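Long-range contacts in hypothetical dTDP-4-dehydrorhamnose 3,5-epimerase (Sulfolobus tokodaii, PDB 2B9U), which probably catalyses the epimerization at C3' and C5' that turns dTDP-4-dehydro-6-deoxyglucose into dTDP-4-dehydrorhamnose, a step of dTDP-L-rhamnose biosynthesis: residues I12-P17 and N106-W111; Q46-F51 and Y130-N135; G55-L60 and I150-K155; G78-V83 and E124-I129. All blocks are in the same frame, centred on the assembly; numbering follows the deposited sequence.

Interaction 1 (I12-P17 and N106-W111); sequences IILIKP and NHYMLW
Ile13 and Trp111 form one antiparallel hydrogen-bonded pair and Ile15 and Met109 the next, with Leu14 and Leu110 the non-hydrogen-bonded pair between them. The short strand axes run 149° apart, close to antiparallel. Four backbone bonds join the strands: Trp111 N to Ile13 O and Ile15 N to Met109 O are each 2.8 Å, and Ile13 N to Trp111 O is 3.1 Å, while Met109 N reaches Ile15 O.

On the face that carries Ile13, Ile15, Met109 and Trp111, Ile15 CD1 packs against Trp111 CB at 3.8 Å. The methyl CE of Met109 lies 3.8 Å from Pro17 CG and also touches Ile15 CG2. On the other face Ile12 CG2 meets Leu110 CD2 at 3.6 Å, and Leu102 of strand 97-103 packs on Leu14 and Leu110.

The Tyr108 ring is sandwiched. Lys16 runs alongside in the same direction, and its CG, anti to the carbonyl carbon (chi1 -54°), comes over the ring in a CH-pi contact, 4.0 Å from the Tyr108 centroid; Leu14 CD2 shares that face. Asn106 CB lies over the centre of the opposite face, and Asn106 OD1 accepts from Tyr108 N at 2.9 Å, an Asx turn. Lys16 NZ forms a salt bridge with Glu6 of strand 3-9.

The chemistry is therefore that of a sheet interior grading into a partly exposed end, where the aliphatic stem of a lysine serves as packing and its ammonium as an ion partner.

Interaction 2 (Q46-F51 and Y130-N135); sequences QTNMSF and YFITHN
The Tyr130 ring meets strand 46-51 with its edge: Asn48 O and Ser50 N lie close to the ring plane, and Tyr130 CD1 is 3.5 Å from Asn48 O. Its hydroxyl ends beside Ser50, Tyr130 OH and Ser50 OG being hydrogen-bonded at 2.8 Å. Ser50 OG stands between its own backbone N and carbonyl carbon (chi1 65°), a placement that brings it to the phenol. His118, Phe120 and Ile73 also touch the Tyr130 side chain. A phenylalanine here would probably leave Ser50 OG without its phenol mate.

The Phe131 ring belongs to the other face of the sheet, where its CD1 lies 3.6 Å from Thr47 OG1. That hydroxyl is buried and has no polar partner in the model.

A third flat group is the Gln46 amide, whose NE2 donates to Asn48 OD1 at 3.0 Å. The bond is almost straight (179°) and its acceptor lies in the Gln46 amide plane, while Gln46 OE1 accepts from Tyr137 N, so both ends of the amide are held. Tyr137 is predicted to stack on the thymine of the substrate. Ile132 CD1 lies over a face of the Asn48 amide, nearest its nitrogen: Ile132 CD1 to Asn48 ND2 is 3.3 Å.

Four backbone bonds, two per hydrogen-bonded pair (Gln46 with Ile132, Asn48 with Tyr130), join the strands antiparallel. Phe131 also bonds through its backbone to Ile72 of strand 70-75, so strand 126-133 lies between strands 44-52 and 70-75. Residues 46-51 pair on their far side with an antiparallel strand of the second subunit, continuing the sheet across the dimer interface.

Interaction 3 (G55-L60 and I150-K155); sequences GVVRGL and IDWPIK
Trp152 lays its indole beneath Val57, whose CG1 sits 4.0 Å above the ring plane of Trp152, offset toward the rim. With CG1 anti to the backbone N (chi1 174°), Val57 puts this methyl nearest NE1 and CE2 of the indole, each 4.2 Å from Val57 CG1. The opposite face of the indole is taken by its own segment: Ile150 CG2 lies over the centre, 3.5 Å above the Trp152 plane. At the edge, Leu60 CD2 lies in plane and touches Trp152 CZ2 at 4.0 Å. The ring is thus hemmed in on two faces and one side by aliphatic groups, while its one polar atom, NE1, is satisfied by Tyr147 O.

This is a loop packed across a sheet of the flattened, jelly-roll-like barrel of the cupin clan. Residues 150-155 follow strand 142-144, and the path from Ile150 to Ile154 runs 165° from that of Gly55 to Leu60, with no backbone pairing between them; Val83 of strand 79-86 also touches both Ile150 and Trp152.

The other methyl of Leu60, CD1, meets Ile150 CG1 at 4.2 Å; a cis peptide bond precedes this leucine. At the other end of the contact Ile154 CG2 packs on bare backbone, 3.8 Å from Gly55 CA. The backbone angles of Gly55 themselves call for glycine, since a CB would press on the preceding carbonyl oxygen. Gln121 binds both sides here, its OE1 accepting from Ile154 N and its NE2 donating to Gly55 O.

Interaction 4 (G78-V83 and E124-I129); sequences GRILDV and EDSIVI
Glu124 reaches across to Arg79 along its whole length. Its CB lies 4.1 Å from Arg79 N, and its CG, anti to the carbonyl carbon (chi1 -72°), is 4.0 Å from Arg79 CD. Beyond CG the chain is extended, and the carboxyl carbon of Glu124, CD, stands 3.7 Å from Arg79 CG. At the tip the oxygens divide: OE1 faces the backbone of Gly78, whereas OE2 lies against the methylenes of Arg79, 3.4 Å from Arg79 CG, and at the edge of its guanidinium, near the plane. Glu124 OE2 and Arg79 NE are 4.3 Å apart, beyond a salt bridge, and the carboxylate and guanidinium planes differ by 66°. A water links them instead, accepting from Arg79 NH1 and donating to Glu124 OE2. Arg79 NE makes its salt bridge with Glu101.

Deeper in, Ser126 OG accepts from Arg79 N at 2.9 Å and donates to Glu124 O at 2.8 Å, tying the start of one strand to the loop before the other. An alanine here would probably leave Arg79 N without this acceptor and Glu124 O without the hydroxyl donor, so that the loop would be held less firmly to Arg79. Gly78 must lack a side chain, for a CB would collide with Ser126 OG and Asp125 O. Further along, Ile80 CG2 packs on Val128 CG2 at 3.8 Å, the two side chains crossing at about a right angle.

Strands 79-83 and 126-129 come together at their starts and diverge at 52°. Strand 79-86 belongs to one sheet and strand 126-133 to the other, so the contact joins the two sheets of the flattened, jelly-roll-like barrel where these strands begin.

In the fold
Interactions 1 and 2 are both antiparallel pairings in the seven-strand sheet, and only in these two does regular backbone pairing join the segments; they touch where Trp111 packs on Thr133 and His134. Interactions 3 and 4 rely mostly on side chains: 3 is a largely apolar loop-on-sheet contact, and 4 mixes a polar, water-bridged rim with a small apolar core between the two sheets. Interactions 2 and 4 share strand 126-133, its later part pairing with strand 44-52 and its start meeting strand 79-86. Interaction 3 reaches interaction 4 through strand 79-86, with Pro153 on Leu81. Interactions 1, 2 and 3 are mainly buried, interaction 4 only partly; interaction 2 borders most extensively on the second subunit.

Interaction 1 (I12-P17 and N106-W111)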
# COMPACT_ATOMS: atom_id res chain seq x y z
N ILE A 12 -5.74 15.43 12.81
CA ILE A 12 -5.10 15.17 11.51
C ILE A 12 -3.59 15.18 11.73
O ILE A 12 -3.07 16.08 12.41
CB ILE A 12 -5.52 16.23 10.43
CG1 ILE A 12 -7.04 16.35 10.30
CG2 ILE A 12 -4.85 15.96 9.06
CD1 ILE A 12 -7.73 15.17 9.65
N ILE A 13 -2.90 14.18 11.18
CA ILE A 13 -1.48 14.02 11.40
C ILE A 13 -0.77 13.82 10.07
O ILE A 13 -1.20 13.03 9.23
CB ILE A 13 -1.16 12.84 12.35
CG1 ILE A 13 -1.82 13.05 13.73
CG2 ILE A 13 0.34 12.68 12.51
CD1 ILE A 13 -1.51 11.99 14.77
N LEU A 14 0.32 14.56 9.87
CA LEU A 14 1.18 14.34 8.70
C LEU A 14 2.31 13.42 9.11
O LEU A 14 2.97 13.65 10.13
CB LEU A 14 1.73 15.67 8.15
CG LEU A 14 2.54 15.48 6.86
CD1 LEU A 14 1.73 15.92 5.64
CD2 LEU A 14 3.87 16.21 6.95
N ILE A 15 2.52 12.36 8.33
CA ILE A 15 3.58 11.39 8.59
C ILE A 15 4.67 11.50 7.53
O ILE A 15 4.40 11.53 6.32
CB ILE A 15 3.05 9.92 8.68
CG1 ILE A 15 1.96 9.80 9.72
CG2 ILE A 15 4.16 8.94 9.08
CD1 ILE A 15 0.60 9.64 9.14
N LYS A 16 5.92 11.55 7.99
CA LYS A 16 7.05 11.74 7.10
C LYS A 16 7.98 10.56 7.25
O LYS A 16 8.58 10.39 8.31
CB LYS A 16 7.81 13.01 7.45
CG LYS A 16 6.98 14.26 7.51
CD LYS A 16 7.74 15.33 8.28
CE LYS A 16 7.78 16.64 7.51
NZ LYS A 16 8.79 17.60 8.10
N PRO A 17 8.09 9.72 6.19
CA PRO A 17 8.93 8.52 6.28
C PRO A 17 10.38 8.78 5.91
O PRO A 17 10.71 9.85 5.40
CB PRO A 17 8.26 7.56 5.27
CG PRO A 17 7.65 8.47 4.22
CD PRO A 17 7.42 9.84 4.89
N ASN A 106 7.84 13.92 -2.00
CA ASN A 106 7.93 13.92 -0.54
C ASN A 106 7.64 12.56 0.13
O ASN A 106 8.20 12.27 1.20
CB ASN A 106 7.15 15.09 0.12
CG ASN A 106 5.61 15.07 -0.12
OD1 ASN A 106 4.97 14.04 -0.32
ND2 ASN A 106 5.02 16.26 -0.01
N HIS A 107 6.81 11.74 -0.52
CA HIS A 107 6.31 10.49 0.06
C HIS A 107 5.65 10.69 1.42
O HIS A 107 5.62 9.77 2.24
CB HIS A 107 7.40 9.41 0.14
CG HIS A 107 7.86 8.92 -1.19
ND1 HIS A 107 7.08 8.11 -1.99
CD2 HIS A 107 9.00 9.14 -1.88
CE1 HIS A 107 7.73 7.85 -3.12
NE2 HIS A 107 8.89 8.47 -3.07
N TYR A 108 5.13 11.90 1.68
CA TYR A 108 4.37 12.17 2.91
C TYR A 108 2.98 11.54 2.88
O TYR A 108 2.41 11.27 1.80
CB TYR A 108 4.21 13.69 3.16
CG TYR A 108 5.48 14.49 3.41
CD1 TYR A 108 6.66 13.89 3.82
CD2 TYR A 108 5.47 15.87 3.28
CE1 TYR A 108 7.81 14.63 4.05
CE2 TYR A 108 6.61 16.63 3.52
CZ TYR A 108 7.78 16.01 3.91
OH TYR A 108 8.91 16.77 4.14
N MET A 109 2.46 11.33 4.08
CA MET A 109 1.17 10.69 4.30
C MET A 109 0.35 11.57 5.23
O MET A 109 0.90 12.28 6.04
CB MET A 109 1.37 9.33 4.99
CG MET A 109 1.89 8.21 4.08
SD MET A 109 2.53 6.84 5.05
CE MET A 109 4.18 7.44 5.41
N LEU A 110 -0.96 11.49 5.09
CA LEU A 110 -1.90 12.15 5.99
C LEU A 110 -2.73 11.07 6.65
O LEU A 110 -3.37 10.26 5.94
CB LEU A 110 -2.88 13.01 5.19
CG LEU A 110 -3.05 14.52 5.28
CD1 LEU A 110 -4.53 14.80 5.17
CD2 LEU A 110 -2.46 15.12 6.56
N TRP A 111 -2.73 11.08 7.98
CA TRP A 111 -3.68 10.29 8.76
C TRP A 111 -4.91 11.14 9.05
O TRP A 111 -4.81 12.26 9.60
CB TRP A 111 -3.06 9.76 10.04
CG TRP A 111 -4.06 9.46 11.16
CD1 TRP A 111 -4.24 10.17 12.31
CD2 TRP A 111 -4.99 8.36 11.22
NE1 TRP A 111 -5.23 9.60 13.08
CE2 TRP A 111 -5.71 8.49 12.43
CE3 TRP A 111 -5.30 7.29 10.36
CZ2 TRP A 111 -6.70 7.57 12.82
CZ3 TRP A 111 -6.30 6.38 10.75
CH2 TRP A 111 -6.98 6.53 11.97

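Interaction 2 (Q46-F51 and Y130-N135)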
# COMPACT_ATOMS: atom_id res chain seq x y z
N GLN A 46 -8.21 -2.56 5.54
CA GLN A 46 -8.50 -2.56 4.11
C GLN A 46 -7.51 -1.62 3.45
O GLN A 46 -7.11 -0.64 4.05
CB GLN A 46 -9.92 -2.04 3.87
CG GLN A 46 -10.30 -1.89 2.42
CD GLN A 46 -11.78 -1.83 2.19
OE1 GLN A 46 -12.57 -2.23 3.04
NE2 GLN A 46 -12.17 -1.36 1.01
N THR A 47 -7.06 -1.97 2.24
CA THR A 47 -6.23 -1.06 1.44
C THR A 47 -6.85 -0.89 0.06
O THR A 47 -7.18 -1.88 -0.62
CB THR A 47 -4.75 -1.52 1.42
OG1 THR A 47 -4.25 -1.49 2.76
CG2 THR A 47 -3.85 -0.61 0.56
N ASN A 48 -7.07 0.35 -0.34
CA ASN A 48 -7.57 0.66 -1.68
C ASN A 48 -6.51 1.38 -2.52
O ASN A 48 -5.53 1.89 -1.97
CB ASN A 48 -8.82 1.54 -1.61
CG ASN A 48 -10.04 0.81 -1.03
OD1 ASN A 48 -10.08 -0.41 -0.98
ND2 ASN A 48 -11.04 1.57 -0.63
N MET A 49 -6.72 1.42 -3.83
CA MET A 49 -5.88 2.16 -4.76
C MET A 49 -6.70 2.80 -5.86
O MET A 49 -7.62 2.19 -6.40
CB MET A 49 -4.79 1.27 -5.37
CG MET A 49 -3.78 2.03 -6.26
SD MET A 49 -2.41 1.03 -6.88
CE MET A 49 -2.84 0.90 -8.60
N SER A 50 -6.36 4.04 -6.19
CA SER A 50 -6.95 4.71 -7.34
C SER A 50 -5.87 5.29 -8.22
O SER A 50 -4.80 5.67 -7.72
CB SER A 50 -7.93 5.80 -6.93
OG SER A 50 -7.29 6.87 -6.25
N PHE A 51 -6.15 5.33 -9.52
CA PHE A 51 -5.36 6.11 -10.44
C PHE A 51 -6.24 7.25 -10.95
O PHE A 51 -7.37 7.02 -11.39
CB PHE A 51 -4.85 5.25 -11.60
CG PHE A 51 -4.32 6.06 -12.75
CD1 PHE A 51 -3.13 6.80 -12.61
CD2 PHE A 51 -5.01 6.12 -13.95
CE1 PHE A 51 -2.64 7.57 -13.66
CE2 PHE A 51 -4.53 6.89 -15.00
CZ PHE A 51 -3.33 7.61 -14.86
N TYR A 130 -4.90 4.15 -0.26
CA TYR A 130 -5.65 4.46 0.96
C TYR A 130 -5.49 3.31 1.95
O TYR A 130 -5.96 2.20 1.68
CB TYR A 130 -7.15 4.64 0.65
CG TYR A 130 -7.54 5.41 -0.60
CD1 TYR A 130 -7.27 4.93 -1.89
CD2 TYR A 130 -8.26 6.60 -0.50
CE1 TYR A 130 -7.68 5.63 -3.03
CE2 TYR A 130 -8.68 7.31 -1.64
CZ TYR A 130 -8.38 6.82 -2.90
OH TYR A 130 -8.79 7.51 -4.01
N PHE A 131 -4.83 3.54 3.09
CA PHE A 131 -4.81 2.53 4.14
C PHE A 131 -5.97 2.83 5.06
O PHE A 131 -6.05 3.91 5.65
CB PHE A 131 -3.49 2.52 4.91
CG PHE A 131 -2.28 2.36 4.04
CD1 PHE A 131 -1.93 1.11 3.54
CD2 PHE A 131 -1.49 3.46 3.73
CE1 PHE A 131 -0.79 0.97 2.73
CE2 PHE A 131 -0.36 3.33 2.92
CZ PHE A 131 -0.01 2.08 2.42
N ILE A 132 -6.91 1.88 5.14
CA ILE A 132 -8.21 2.13 5.80
C ILE A 132 -8.27 1.40 7.14
O ILE A 132 -7.94 0.20 7.24
CB ILE A 132 -9.41 1.78 4.86
CG1 ILE A 132 -9.45 2.75 3.68
CG2 ILE A 132 -10.79 1.83 5.58
CD1 ILE A 132 -10.12 2.18 2.45
N THR A 133 -8.63 2.15 8.18
CA THR A 133 -8.72 1.62 9.54
C THR A 133 -10.18 1.64 9.98
O THR A 133 -11.03 2.23 9.31
CB THR A 133 -7.84 2.41 10.54
OG1 THR A 133 -8.45 3.68 10.81
CG2 THR A 133 -6.40 2.62 10.01
N HIS A 134 -10.45 0.96 11.10
CA HIS A 134 -11.76 0.95 11.79
C HIS A 134 -12.80 0.00 11.20
O HIS A 134 -13.21 -0.96 11.85
CB HIS A 134 -12.35 2.36 11.95
CG HIS A 134 -11.63 3.21 12.95
ND1 HIS A 134 -10.37 3.72 12.72
CD2 HIS A 134 -12.00 3.66 14.18
CE1 HIS A 134 -10.00 4.44 13.76
NE2 HIS A 134 -10.97 4.42 14.66
N ASN A 135 -13.21 0.27 9.97
CA ASN A 135 -14.27 -0.48 9.31
C ASN A 135 -14.09 -0.55 7.82
O ASN A 135 -13.64 0.41 7.19
CB ASN A 135 -15.62 0.16 9.61
CG ASN A 135 -16.07 -0.10 11.02
OD1 ASN A 135 -16.25 -1.25 11.42
ND2 ASN A 135 -16.20 0.97 11.79

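Interaction 3 (G55-L60 and I150-K155)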
# COMPACT_ATOMS: atom_id res chain seq x y z
N GLY A 55 -6.42 16.71 -12.81
CA GLY A 55 -7.63 17.50 -12.70
C GLY A 55 -8.79 16.76 -12.07
O GLY A 55 -9.81 17.38 -11.72
N VAL A 56 -8.65 15.45 -11.93
CA VAL A 56 -9.69 14.63 -11.32
C VAL A 56 -9.90 15.09 -9.88
O VAL A 56 -8.94 15.37 -9.17
CB VAL A 56 -9.35 13.10 -11.40
CG1 VAL A 56 -10.12 12.29 -10.37
CG2 VAL A 56 -9.62 12.59 -12.82
N VAL A 57 -11.17 15.18 -9.47
CA VAL A 57 -11.54 15.38 -8.08
C VAL A 57 -12.32 14.16 -7.61
O VAL A 57 -13.22 13.70 -8.31
CB VAL A 57 -12.42 16.65 -7.91
CG1 VAL A 57 -12.92 16.76 -6.47
CG2 VAL A 57 -11.66 17.90 -8.33
N ARG A 58 -11.93 13.62 -6.45
CA ARG A 58 -12.67 12.56 -5.79
C ARG A 58 -12.94 13.05 -4.37
O ARG A 58 -12.02 13.48 -3.69
CB ARG A 58 -11.84 11.27 -5.72
CG ARG A 58 -11.51 10.65 -7.07
CD ARG A 58 -10.61 9.43 -6.91
NE ARG A 58 -10.06 9.00 -8.19
CZ ARG A 58 -10.53 7.99 -8.93
NH1 ARG A 58 -11.57 7.29 -8.52
NH2 ARG A 58 -9.93 7.68 -10.07
N GLY A 59 -14.20 12.97 -3.94
CA GLY A 59 -14.57 13.36 -2.58
C GLY A 59 -15.91 14.10 -2.51
O GLY A 59 -16.56 14.28 -3.53
N LEU A 60 -16.31 14.55 -1.32
CA LEU A 60 -15.54 14.37 -0.09
C LEU A 60 -16.25 13.28 0.73
O LEU A 60 -17.37 13.48 1.22
CB LEU A 60 -15.44 15.70 0.69
CG LEU A 60 -15.08 16.98 -0.09
CD1 LEU A 60 -15.13 18.25 0.78
CD2 LEU A 60 -13.73 16.86 -0.74
N ILE A 150 -14.65 23.29 -1.44
CA ILE A 150 -13.23 23.56 -1.48
C ILE A 150 -12.92 24.29 -2.77
O ILE A 150 -13.54 24.05 -3.81
CB ILE A 150 -12.42 22.22 -1.41
CG1 ILE A 150 -12.66 21.50 -0.07
CG2 ILE A 150 -10.93 22.44 -1.68
CD1 ILE A 150 -12.16 22.25 1.18
N ASP A 151 -11.93 25.18 -2.70
CA ASP A 151 -11.43 25.88 -3.87
C ASP A 151 -10.22 25.09 -4.38
O ASP A 151 -9.16 25.08 -3.76
CB ASP A 151 -11.08 27.33 -3.47
CG ASP A 151 -10.65 28.19 -4.65
OD1 ASP A 151 -10.94 27.86 -5.81
OD2 ASP A 151 -10.01 29.23 -4.40
N TRP A 152 -10.41 24.39 -5.49
CA TRP A 152 -9.41 23.50 -6.09
C TRP A 152 -8.61 24.28 -7.13
O TRP A 152 -9.17 25.14 -7.80
CB TRP A 152 -10.11 22.32 -6.76
CG TRP A 152 -10.95 21.47 -5.81
CD1 TRP A 152 -12.32 21.43 -5.72
CD2 TRP A 152 -10.47 20.56 -4.81
NE1 TRP A 152 -12.71 20.56 -4.74
CE2 TRP A 152 -11.60 20.00 -4.17
CE3 TRP A 152 -9.19 20.15 -4.41
CZ2 TRP A 152 -11.48 19.05 -3.15
CZ3 TRP A 152 -9.08 19.21 -3.39
CH2 TRP A 152 -10.22 18.68 -2.77
N PRO A 153 -7.30 23.98 -7.26
CA PRO A 153 -6.45 24.77 -8.18
C PRO A 153 -6.63 24.51 -9.69
O PRO A 153 -6.42 25.42 -10.49
CB PRO A 153 -5.02 24.45 -7.72
CG PRO A 153 -5.12 23.11 -7.08
CD PRO A 153 -6.53 22.94 -6.55
N ILE A 154 -7.01 23.30 -10.07
CA ILE A 154 -7.15 22.97 -11.50
C ILE A 154 -8.59 23.17 -11.94
O ILE A 154 -9.54 22.70 -11.29
CB ILE A 154 -6.60 21.57 -11.83
CG1 ILE A 154 -5.09 21.53 -11.58
CG2 ILE A 154 -6.91 21.18 -13.29
CD1 ILE A 154 -4.52 20.13 -11.50
N LYS A 155 -8.73 23.89 -13.06
CA LYS A 155 -9.98 24.37 -13.61
C LYS A 155 -10.70 23.25 -14.36
O LYS A 155 -11.94 23.14 -14.30
CB LYS A 155 -9.66 25.53 -14.56
CG LYS A 155 -10.83 26.38 -15.03
CD LYS A 155 -10.29 27.67 -15.67
CE LYS A 155 -9.77 28.66 -14.59
NZ LYS A 155 -8.40 29.23 -14.87

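Interaction 4 (G78-V83 and E124-I129)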
# COMPACT_ATOMS: atom_id res chain seq x y z
N GLY A 78 2.86 10.75 -8.74
CA GLY A 78 2.12 11.99 -8.98
C GLY A 78 2.08 12.94 -7.80
O GLY A 78 2.95 12.91 -6.90
N ARG A 79 1.04 13.77 -7.79
CA ARG A 79 0.90 14.91 -6.88
C ARG A 79 -0.58 15.12 -6.68
O ARG A 79 -1.33 15.25 -7.66
CB ARG A 79 1.44 16.20 -7.53
CG ARG A 79 2.93 16.35 -7.72
CD ARG A 79 3.23 17.72 -8.37
NE ARG A 79 2.86 18.86 -7.52
CZ ARG A 79 2.43 20.05 -7.95
NH1 ARG A 79 2.26 20.29 -9.25
NH2 ARG A 79 2.14 21.01 -7.06
N ILE A 80 -1.01 15.16 -5.42
CA ILE A 80 -2.41 15.49 -5.14
C ILE A 80 -2.50 16.63 -4.11
O ILE A 80 -1.59 16.82 -3.31
CB ILE A 80 -3.23 14.26 -4.63
CG1 ILE A 80 -2.83 13.88 -3.19
CG2 ILE A 80 -3.10 13.09 -5.61
CD1 ILE A 80 -3.78 12.88 -2.52
N LEU A 81 -3.59 17.39 -4.16
CA LEU A 81 -3.93 18.29 -3.07
C LEU A 81 -4.98 17.55 -2.27
O LEU A 81 -6.10 17.40 -2.72
CB LEU A 81 -4.49 19.64 -3.56
CG LEU A 81 -4.94 20.62 -2.45
CD1 LEU A 81 -3.77 21.00 -1.53
CD2 LEU A 81 -5.61 21.86 -3.06
N ASP A 82 -4.59 17.09 -1.10
CA ASP A 82 -5.43 16.27 -0.26
C ASP A 82 -6.12 17.11 0.81
O ASP A 82 -5.51 18.01 1.39
CB ASP A 82 -4.58 15.21 0.40
CG ASP A 82 -5.40 14.05 0.85
OD1 ASP A 82 -6.07 13.46 -0.02
OD2 ASP A 82 -5.40 13.77 2.06
N VAL A 83 -7.40 16.83 1.05
CA VAL A 83 -8.20 17.64 1.97
C VAL A 83 -8.99 16.75 2.93
O VAL A 83 -9.48 15.68 2.54
CB VAL A 83 -9.20 18.57 1.20
CG1 VAL A 83 -9.97 19.45 2.15
CG2 VAL A 83 -8.46 19.42 0.17
N GLU A 124 -1.27 16.09 -10.97
CA GLU A 124 -0.67 15.37 -12.07
C GLU A 124 -1.46 14.08 -12.08
O GLU A 124 -2.22 13.81 -11.13
CB GLU A 124 0.79 15.01 -11.74
CG GLU A 124 1.80 16.13 -11.72
CD GLU A 124 3.21 15.65 -11.34
OE1 GLU A 124 3.53 14.44 -11.45
OE2 GLU A 124 4.01 16.51 -10.90
N ASP A 125 -1.25 13.27 -13.10
CA ASP A 125 -1.70 11.87 -13.11
C ASP A 125 -1.10 11.23 -11.88
O ASP A 125 0.12 11.28 -11.70
CB ASP A 125 -1.18 11.13 -14.35
CG ASP A 125 -2.00 11.41 -15.61
OD1 ASP A 125 -2.86 12.32 -15.61
OD2 ASP A 125 -1.78 10.69 -16.61
N SER A 126 -1.95 10.66 -11.02
CA SER A 126 -1.55 10.20 -9.68
C SER A 126 -2.10 8.84 -9.26
O SER A 126 -3.27 8.52 -9.51
CB SER A 126 -1.98 11.21 -8.61
OG SER A 126 -1.38 12.46 -8.81
N ILE A 127 -1.25 8.08 -8.58
CA ILE A 127 -1.64 6.88 -7.86
C ILE A 127 -1.73 7.19 -6.38
O ILE A 127 -0.73 7.60 -5.74
CB ILE A 127 -0.65 5.71 -8.08
CG1 ILE A 127 -0.61 5.32 -9.56
CG2 ILE A 127 -1.04 4.50 -7.23
CD1 ILE A 127 0.67 4.62 -9.96
N VAL A 128 -2.92 6.99 -5.85
CA VAL A 128 -3.18 7.17 -4.45
C VAL A 128 -3.47 5.80 -3.84
O VAL A 128 -4.22 4.99 -4.42
CB VAL A 128 -4.36 8.18 -4.25
CG1 VAL A 128 -4.76 8.34 -2.79
CG2 VAL A 128 -3.99 9.52 -4.84
N ILE A 129 -2.85 5.55 -2.70
CA ILE A 129 -3.11 4.39 -1.85
C ILE A 129 -3.83 4.86 -0.61
O ILE A 129 -3.45 5.86 0.02
CB ILE A 129 -1.79 3.67 -1.42
CG1 ILE A 129 -0.91 3.39 -2.64
CG2 ILE A 129 -2.08 2.40 -0.59
CD1 ILE A 129 -1.08 2.07 -3.30
O HOH W 1 3.45 19.30 -11.46